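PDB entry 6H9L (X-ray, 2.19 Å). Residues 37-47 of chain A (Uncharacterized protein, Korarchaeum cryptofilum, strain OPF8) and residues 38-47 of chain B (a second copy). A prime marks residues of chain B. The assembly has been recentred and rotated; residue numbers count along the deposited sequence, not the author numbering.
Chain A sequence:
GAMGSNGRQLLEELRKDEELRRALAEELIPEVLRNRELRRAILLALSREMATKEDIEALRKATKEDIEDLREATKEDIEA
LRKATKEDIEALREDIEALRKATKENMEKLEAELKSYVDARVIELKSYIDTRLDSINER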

# COMPACT_ATOMS: atom_id res chain seq x y z
N GLU A 37 -4.79 -48.01 18.68
CA GLU A 37 -5.94 -48.38 17.84
C GLU A 37 -7.04 -47.32 17.95
O GLU A 37 -7.69 -46.97 16.96
N LEU A 38 -7.26 -46.83 19.16
CA LEU A 38 -8.27 -45.81 19.39
C LEU A 38 -7.84 -44.50 18.73
O LEU A 38 -8.64 -43.86 18.06
N ARG A 39 -6.58 -44.13 18.94
CA ARG A 39 -6.00 -42.92 18.36
C ARG A 39 -6.16 -42.89 16.84
O ARG A 39 -6.53 -41.86 16.29
N ARG A 40 -5.87 -44.02 16.20
CA ARG A 40 -6.00 -44.17 14.74
C ARG A 40 -7.46 -44.03 14.30
O ARG A 40 -7.74 -43.34 13.32
N ALA A 41 -8.37 -44.67 15.01
CA ALA A 41 -9.80 -44.54 14.70
C ALA A 41 -10.27 -43.08 14.79
O ALA A 41 -10.96 -42.57 13.90
N ILE A 42 -9.88 -42.40 15.87
CA ILE A 42 -10.24 -40.99 16.07
C ILE A 42 -9.65 -40.11 14.96
O ILE A 42 -10.36 -39.27 14.40
N LEU A 43 -8.38 -40.33 14.62
CA LEU A 43 -7.73 -39.55 13.56
C LEU A 43 -8.40 -39.77 12.21
O LEU A 43 -8.63 -38.81 11.48
N LEU A 44 -8.73 -41.02 11.88
CA LEU A 44 -9.43 -41.35 10.63
C LEU A 44 -10.75 -40.62 10.53
O LEU A 44 -11.11 -40.10 9.46
N ALA A 45 -11.49 -40.60 11.63
CA ALA A 45 -12.78 -39.93 11.68
C ALA A 45 -12.64 -38.40 11.49
O ALA A 45 -13.34 -37.82 10.67
N LEU A 46 -11.68 -37.80 12.18
CA LEU A 46 -11.42 -36.34 12.12
C LEU A 46 -10.75 -35.90 10.83
O LEU A 46 -10.86 -34.74 10.44
N SER A 47 -10.05 -36.81 10.19
CA SER A 47 -9.25 -36.46 9.01
C SER A 47 -10.08 -35.95 7.83
O SER A 47 -9.57 -35.19 7.02
N LEU B 38 -19.65 -43.59 22.97
CA LEU B 38 -18.48 -42.98 23.63
C LEU B 38 -17.56 -42.35 22.57
O LEU B 38 -17.11 -41.19 22.69
N ARG B 39 -17.32 -43.10 21.50
CA ARG B 39 -16.54 -42.61 20.36
C ARG B 39 -17.14 -41.34 19.75
O ARG B 39 -16.41 -40.40 19.40
N ARG B 40 -18.46 -41.30 19.62
CA ARG B 40 -19.14 -40.11 19.13
C ARG B 40 -19.00 -38.93 20.07
O ARG B 40 -18.83 -37.83 19.61
N ALA B 41 -19.12 -39.16 21.37
CA ALA B 41 -18.96 -38.09 22.36
C ALA B 41 -17.56 -37.49 22.25
O ALA B 41 -17.41 -36.27 22.21
N ILE B 42 -16.56 -38.35 22.16
CA ILE B 42 -15.17 -37.90 22.01
C ILE B 42 -14.99 -37.09 20.73
O ILE B 42 -14.38 -36.03 20.75
N LEU B 43 -15.52 -37.59 19.61
CA LEU B 43 -15.40 -36.89 18.33
C LEU B 43 -16.09 -35.52 18.35
O LEU B 43 -15.53 -34.54 17.88
N LEU B 44 -17.29 -35.46 18.93
CA LEU B 44 -18.04 -34.21 19.08
C LEU B 44 -17.24 -33.18 19.86
O LEU B 44 -17.20 -32.01 19.50
N ALA B 45 -16.62 -33.64 20.94
CA ALA B 45 -15.84 -32.77 21.81
C ALA B 45 -14.62 -32.23 21.08
O ALA B 45 -14.37 -31.03 21.08
N LEU B 46 -13.90 -33.11 20.39
CA LEU B 46 -12.67 -32.73 19.70
C LEU B 46 -12.99 -31.77 18.56
O LEU B 46 -12.23 -30.83 18.29
N SER B 47 -14.15 -31.95 17.93
CA SER B 47 -14.52 -31.10 16.80
C SER B 47 -14.80 -29.67 17.25
O SER B 47 -14.65 -28.73 16.47

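What does chain B present to chain A at the start of this stretch? Leu38′ (m, t) is buried but lies beyond the reach of the other stretch, so contact begins with Arg39′. Its CA-to-CB bond points sideways, and with chi angles m, t, m its aliphatic part lies beside Leu38 and the guanidinium turns away from it; the CA-to-CB bond of Leu38 is itself sideways while its t, p rotamer brings its end nearer. The meeting is aliphatic: CD1 of Leu38 lies 4.4 Å from CG of Arg39′. The charged end is served elsewhere in the structure, through NE and NH1. Arg40′ points away, and Ala41′ is out of reach.

How does Ile42′ meet its counterpart in chain A? The CA-to-CB bond of Ile42′ points toward the other helix, and with the m, t rotamer its CG2 comes 3.9 Å from CD1 of Ile42. The two copies of this residue are not oriented alike: Ile42 starts sideways and adopts m, m, which brings its end inward. The same CD1 of Ile42 also approaches CG of Leu43′ at 4.1 Å, so one methyl serves two successive residues of chain B.

What makes Leu43′ the most covered residue? It loses 75 Å² to the other stretch, the largest share of any residue, and its CA lies 7.0 Å from the CA of Ile42, the nearest such pair. Although its CA-to-CB bond is sideways, the chi angles of -71° and 154° bring its end to chain A. There CD2 of Leu43′ sits 3.5 Å from CB of Ala45, whose CA-to-CB bond points toward chain B, and 3.7 Å from CD2 of Leu46. CD2 of Leu43′ also rests 3.9 Å from the backbone O of Ile42, an oxygen already accepting the helical hydrogen bond from N of Leu46. In chain A, by contrast, Leu43 has the same chi angles, but its CA-to-CB bond points away, so the contact is not symmetric.

What closes the packing at the end of the stretch? Leu44′ points away and Ala45′ is out of reach, leaving Leu46′, directed toward chain A in the m, t rotamer. CD1 of Leu46′ lies 3.7 Å from CG2 of Ile42 and 4.1 Å from CD1 of Leu46, also m, t. Ser47′ (p) turns its hydroxyl back to its own helix, where OG of Ser47′ donates to O of Leu44′ at 2.6 Å. No hydrogen bond crosses between the stretches, and the 378 Å² buried there, both sides summed, rests mainly on apolar side chains.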

# COMPACT_ATOMS: atom_id res chain seq x y z
CB GLU A 37 -6.52 -49.74 18.28
CG GLU A 37 -7.63 -50.25 17.37
CD GLU A 37 -8.28 -51.54 17.86
OE1 GLU A 37 -9.47 -51.79 17.52
OE2 GLU A 37 -7.61 -52.29 18.59
CB LEU A 38 -8.48 -45.60 20.89
CG LEU A 38 -9.50 -44.53 21.28
CD1 LEU A 38 -10.89 -44.81 20.75
CD2 LEU A 38 -9.51 -44.38 22.80
CB ARG A 39 -4.50 -42.86 18.70
CG ARG A 39 -3.76 -41.59 18.27
CD ARG A 39 -2.28 -41.60 18.66
NE ARG A 39 -1.47 -42.42 17.75
CZ ARG A 39 -0.19 -42.75 17.96
NH1 ARG A 39 0.45 -42.37 19.06
NH2 ARG A 39 0.45 -43.50 17.06
CB ARG A 40 -5.42 -45.54 14.27
CG ARG A 40 -3.90 -45.61 14.08
CD ARG A 40 -3.50 -46.87 13.30
NE ARG A 40 -3.90 -48.09 13.99
CZ ARG A 40 -3.25 -48.63 15.02
NH1 ARG A 40 -3.71 -49.75 15.57
NH2 ARG A 40 -2.14 -48.07 15.51
CB ALA A 41 -10.62 -45.42 15.62
CB ILE A 42 -9.78 -40.48 17.44
CG1 ILE A 42 -10.53 -41.29 18.53
CG2 ILE A 42 -9.98 -38.97 17.55
CD1 ILE A 42 -12.03 -41.05 18.65
CB LEU A 43 -6.22 -39.82 13.48
CG LEU A 43 -5.42 -39.25 14.65
CD1 LEU A 43 -4.12 -39.99 14.92
CD2 LEU A 43 -5.15 -37.79 14.39
CB LEU A 44 -9.73 -42.86 10.57
CG LEU A 44 -10.14 -43.46 9.21
CD1 LEU A 44 -9.06 -43.26 8.16
CD2 LEU A 44 -10.45 -44.94 9.37
CB ALA A 45 -13.51 -40.28 12.97
CB LEU A 46 -10.52 -35.91 13.27
CG LEU A 46 -11.07 -36.07 14.68
CD1 LEU A 46 -10.01 -35.64 15.68
CD2 LEU A 46 -12.34 -35.27 14.89
CB SER A 47 -8.40 -37.64 8.56
OG SER A 47 -9.23 -38.73 8.21
CB LEU B 38 -17.72 -43.99 24.48
CG LEU B 38 -18.54 -44.63 25.62
CD1 LEU B 38 -17.70 -45.66 26.35
CD2 LEU B 38 -19.06 -43.57 26.58
CB ARG B 39 -16.33 -43.71 19.33
CG ARG B 39 -15.15 -44.60 19.70
CD ARG B 39 -14.81 -45.64 18.66
NE ARG B 39 -15.67 -46.82 18.76
CZ ARG B 39 -16.49 -47.27 17.81
NH1 ARG B 39 -17.21 -48.37 18.02
NH2 ARG B 39 -16.58 -46.65 16.64
CB ARG B 40 -20.61 -40.35 18.91
CG ARG B 40 -21.25 -39.39 17.90
CD ARG B 40 -22.78 -39.43 18.02
NE ARG B 40 -23.24 -40.79 17.72
CZ ARG B 40 -23.37 -41.30 16.50
NH1 ARG B 40 -23.09 -40.58 15.42
NH2 ARG B 40 -23.78 -42.56 16.35
CB ALA B 41 -19.21 -38.61 23.76
CB ILE B 42 -14.17 -39.09 22.00
CG1 ILE B 42 -14.16 -39.82 23.35
CG2 ILE B 42 -12.77 -38.63 21.67
CD1 ILE B 42 -13.41 -41.13 23.31
CB LEU B 43 -15.90 -37.74 17.15
CG LEU B 43 -14.99 -38.92 16.81
CD1 LEU B 43 -15.71 -40.08 16.13
CD2 LEU B 43 -13.85 -38.43 15.94
CB LEU B 44 -19.35 -34.45 19.84
CG LEU B 44 -20.43 -33.36 19.80
CD1 LEU B 44 -20.91 -33.09 18.38
CD2 LEU B 44 -21.62 -33.74 20.68
CB ALA B 45 -15.45 -33.50 23.09
CB LEU B 46 -11.90 -33.99 19.23
CG LEU B 46 -11.33 -34.88 20.34
CD1 LEU B 46 -10.66 -36.10 19.72
CD2 LEU B 46 -10.35 -34.16 21.24
CB SER B 47 -15.74 -31.65 16.07
OG SER B 47 -16.87 -31.67 16.92